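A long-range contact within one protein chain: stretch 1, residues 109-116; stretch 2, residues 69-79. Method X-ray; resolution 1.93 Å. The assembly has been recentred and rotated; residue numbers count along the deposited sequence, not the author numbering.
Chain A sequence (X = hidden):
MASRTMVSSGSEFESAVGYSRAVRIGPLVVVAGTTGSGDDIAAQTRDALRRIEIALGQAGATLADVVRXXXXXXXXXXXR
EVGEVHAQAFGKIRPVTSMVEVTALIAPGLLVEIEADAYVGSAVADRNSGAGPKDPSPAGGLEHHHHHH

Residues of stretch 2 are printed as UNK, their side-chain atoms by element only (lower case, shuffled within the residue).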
# COMPACT_ATOMS: atom_id res chain seq x y z
N GLY A 109 12.66 17.54 -5.73
CA GLY A 109 13.89 17.25 -5.00
C GLY A 109 13.77 16.07 -4.04
O GLY A 109 14.75 15.66 -3.40
N LEU A 110 12.56 15.53 -3.93
CA LEU A 110 12.26 14.45 -2.99
C LEU A 110 12.50 13.11 -3.67
O LEU A 110 11.96 12.85 -4.75
CB LEU A 110 10.81 14.57 -2.50
CG LEU A 110 10.57 15.91 -1.81
CD1 LEU A 110 9.15 16.01 -1.25
CD2 LEU A 110 11.60 16.11 -0.70
N LEU A 111 13.33 12.28 -3.04
CA LEU A 111 13.90 11.11 -3.70
C LEU A 111 13.38 9.79 -3.17
O LEU A 111 13.59 8.73 -3.76
CB LEU A 111 15.41 11.14 -3.53
CG LEU A 111 16.09 12.38 -4.09
CD1 LEU A 111 17.58 12.33 -3.79
CD2 LEU A 111 15.82 12.53 -5.59
N VAL A 112 12.70 9.87 -2.04
CA VAL A 112 12.23 8.68 -1.33
C VAL A 112 11.03 9.05 -0.45
O VAL A 112 10.99 10.13 0.13
CB VAL A 112 13.36 8.00 -0.49
CG1 VAL A 112 13.97 8.96 0.51
CG2 VAL A 112 12.83 6.78 0.23
N GLU A 113 10.03 8.19 -0.43
CA GLU A 113 8.92 8.34 0.50
C GLU A 113 8.65 6.99 1.18
O GLU A 113 8.70 5.95 0.54
CB GLU A 113 7.67 8.83 -0.23
CG GLU A 113 6.43 8.99 0.67
CD GLU A 113 5.39 9.88 0.03
OE1 GLU A 113 5.74 10.65 -0.88
OE2 GLU A 113 4.20 9.80 0.41
N ILE A 114 8.38 7.03 2.48
CA ILE A 114 8.16 5.80 3.24
C ILE A 114 6.85 5.81 4.01
O ILE A 114 6.54 6.78 4.70
CB ILE A 114 9.35 5.56 4.21
CG1 ILE A 114 10.66 5.64 3.41
CG2 ILE A 114 9.17 4.23 4.99
CD1 ILE A 114 11.92 5.45 4.22
N GLU A 115 6.08 4.73 3.88
CA GLU A 115 4.91 4.49 4.72
C GLU A 115 5.23 3.45 5.79
O GLU A 115 6.16 2.65 5.63
CB GLU A 115 3.77 3.94 3.87
CG GLU A 115 3.31 4.88 2.79
CD GLU A 115 2.29 4.20 1.89
OE1 GLU A 115 2.11 2.97 2.02
OE2 GLU A 115 1.66 4.88 1.06
N ALA A 116 4.42 3.41 6.84
CA ALA A 116 4.59 2.35 7.82
C ALA A 116 3.24 1.95 8.43
O ALA A 116 2.34 2.79 8.60
CB ALA A 116 5.56 2.79 8.91
N UNK A 69 6.77 -1.70 6.23
CA UNK A 69 7.13 -0.43 5.59
C UNK A 69 6.92 -0.57 4.08
O UNK A 69 6.86 -1.68 3.54
o UNK A 69 9.46 -1.07 5.45
c UNK A 69 8.58 -0.01 5.86
c UNK A 69 8.82 0.29 7.33
N UNK A 70 6.78 0.56 3.40
CA UNK A 70 6.67 0.56 1.95
C UNK A 70 7.45 1.75 1.50
O UNK A 70 7.25 2.85 2.03
c UNK A 70 3.51 0.56 -0.38
c UNK A 70 5.01 0.64 -0.01
n UNK A 70 1.75 0.03 1.79
c UNK A 70 5.21 0.67 1.51
c UNK A 70 2.12 -0.96 1.00
n UNK A 70 2.94 -0.74 -0.03
n UNK A 70 1.68 -2.18 1.23
N UNK A 71 8.36 1.53 0.55
CA UNK A 71 9.32 2.53 0.13
C UNK A 71 9.17 2.85 -1.35
O UNK A 71 9.29 1.97 -2.20
c UNK A 71 11.80 3.10 -0.04
c UNK A 71 10.96 1.64 1.86
c UNK A 71 12.26 0.95 2.12
c UNK A 71 10.77 2.04 0.39
N UNK A 72 8.88 4.12 -1.65
CA UNK A 72 8.89 4.63 -3.02
C UNK A 72 10.16 5.41 -3.26
O UNK A 72 10.46 6.34 -2.51
c UNK A 72 5.81 5.31 -1.59
c UNK A 72 3.92 3.88 -2.04
c UNK A 72 7.69 5.56 -3.25
c UNK A 72 5.68 4.10 -3.64
o UNK A 72 2.71 3.33 -1.67
c UNK A 72 6.37 4.98 -2.82
c UNK A 72 4.58 4.77 -1.20
c UNK A 72 4.47 3.55 -3.26
N UNK A 73 10.87 5.08 -4.33
CA UNK A 73 12.08 5.80 -4.69
C UNK A 73 12.00 6.30 -6.12
O UNK A 73 11.30 5.72 -6.96
c UNK A 73 13.59 4.70 -3.04
c UNK A 73 13.21 3.61 -5.29
c UNK A 73 13.33 4.94 -4.50
N UNK A 74 12.71 7.39 -6.41
CA UNK A 74 12.70 7.89 -7.78
C UNK A 74 13.80 7.21 -8.61
O UNK A 74 13.77 7.27 -9.83
c UNK A 74 12.77 9.44 -7.87
o UNK A 74 13.96 9.94 -7.23
c UNK A 74 11.52 10.07 -7.24
N UNK A 75 14.76 6.57 -7.96
CA UNK A 75 15.79 5.84 -8.69
C UNK A 75 16.13 4.55 -7.97
O UNK A 75 16.94 4.55 -7.04
c UNK A 75 17.05 6.67 -8.86
o UNK A 75 19.11 6.58 -10.05
o UNK A 75 17.96 4.71 -9.85
c UNK A 75 18.12 5.94 -9.64
N UNK A 76 15.50 3.46 -8.39
CA UNK A 76 15.65 2.19 -7.67
C UNK A 76 17.05 1.59 -7.85
O UNK A 76 17.43 0.65 -7.15
c UNK A 76 14.32 0.16 -6.91
c UNK A 76 13.00 -0.52 -6.97
c UNK A 76 14.54 1.16 -8.06
c UNK A 76 14.86 0.48 -9.39
N UNK A 77 17.83 2.14 -8.78
CA UNK A 77 19.20 1.68 -8.91
C UNK A 77 20.00 2.08 -7.67
O UNK A 77 21.11 1.58 -7.44
o UNK A 77 20.33 3.53 -10.04
c UNK A 77 19.85 2.21 -10.20
N UNK A 78 19.43 2.98 -6.86
CA UNK A 78 20.07 3.40 -5.61
C UNK A 78 19.49 2.68 -4.39
O UNK A 78 19.56 3.19 -3.28
n UNK A 78 19.47 7.88 -6.41
c UNK A 78 19.98 4.92 -5.45
n UNK A 78 20.20 9.90 -5.55
c UNK A 78 20.67 5.70 -6.56
c UNK A 78 19.23 9.15 -6.08
n UNK A 78 18.04 9.66 -6.28
c UNK A 78 20.76 7.19 -6.24
N UNK A 79 18.95 1.48 -4.60
CA UNK A 79 18.27 0.75 -3.53
C UNK A 79 19.18 0.44 -2.35
O UNK A 79 18.69 0.31 -1.22
c UNK A 79 19.72 -4.09 -1.83
c UNK A 79 19.01 -3.00 -2.31
c UNK A 79 20.58 -4.83 -2.66
n UNK A 79 20.00 -2.87 -5.72
c UNK A 79 19.16 -2.65 -3.66
c UNK A 79 20.02 -3.41 -4.47
c UNK A 79 18.61 -1.61 -4.48
c UNK A 79 20.74 -4.51 -3.98
c UNK A 79 19.15 -1.79 -5.72
c UNK A 79 17.63 -0.55 -4.06
O HOH W 1 15.58 8.11 -5.71

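Position 69 carries three side-chain atoms, a carbon bearing one oxygen and one carbon, with the end carbon beside Ala116 CB, which identifies Thr69. Its CG2 lies 4.4 Å from Ala116 CB, and its OG1 is hydrogen-bonded elsewhere in the structure.

At position 70 three carbons lead to a nitrogen and then to a carbon carrying two more nitrogens, a guanidinium with one terminal nitrogen reaching Glu115 OE1, so this is Arg70. Its NH2 donates to Glu115 OE1 at 3.0 Å, a salt bridge in which the carboxylate oxygen lies near the guanidinium plane. The backbones pair as well: Arg70 N to Glu115 O is 3.1 Å and Glu115 N to Arg70 O is 2.9 Å.

Position 71 has four carbons, forked at the first, with one arm two carbons long, lying against Val112 and Ile114: Ile71. Its CG2 packs 3.8 Å from Val112 CG2, and its CG1 is 4.3 Å from Ile114 CG1.

Position 72 shows one carbon and a six-carbon ring bearing an oxygen; the ring lies by Glu113 CB and its oxygen near Glu115 OE2, hence Tyr72. The ring's CD2 is 4.2 Å from Glu113 CB, while Tyr72 OH makes a weak hydrogen bond of 3.3 Å to Glu115 OE2. In the backbone, Tyr72 N to Glu113 O (2.9 Å) and Glu113 N to Tyr72 O (2.8 Å) close a second reciprocal pair.

Position 73, a carbon carrying two carbons, one of them against Val112 CG2, is Val73; its CG1 meets Val112 CG2 at 3.9 Å.

Position 74 has one carbon bearing an oxygen and a carbon, approached by the Leu111 side chain. It is Thr74, with OG1 3.6 Å from Leu111 CD2 and N donating to Leu111 O at 3.1 Å.

Position 75, two carbons with two oxygens on the second, turns its carboxylate away from stretch 1 and is Asp75. Position 76, another four-carbon fork with a two-carbon arm, is Ile76; position 77, one carbon and one oxygen, is Ser77. Neither touches stretch 1, but Ser77 OG donates to Asp75 OD1 at 2.7 Å.

Position 78 again ends in a guanidinium, here beside Leu111: Arg78, whose NH2 is 3.7 Å from Leu111 CD1. Position 79, with fused five- and six-membered rings of eight carbons and one nitrogen, is Trp79, out of reach.

The contact centres on antiparallel strand pairing; the two stretches bury 635 Å², both sides summed, including the share of Leu111, Thr74 and Arg78 beyond the strands. Alternation puts Val112, Ile114 and Ala116 with Thr69, Ile71 and Val73 on one face, while Glu113, Glu115, Arg70 and Tyr72 share the other, where the Glu115 carboxylate reaches both Arg70 and Tyr72. Beyond the strands, the oxygen of water 1 joins Leu111 O (2.9 Å) to Arg78 NH2 (3.0 Å), extending the link into the turn.

Stretch 2 69-79: TRIYVTDISRW
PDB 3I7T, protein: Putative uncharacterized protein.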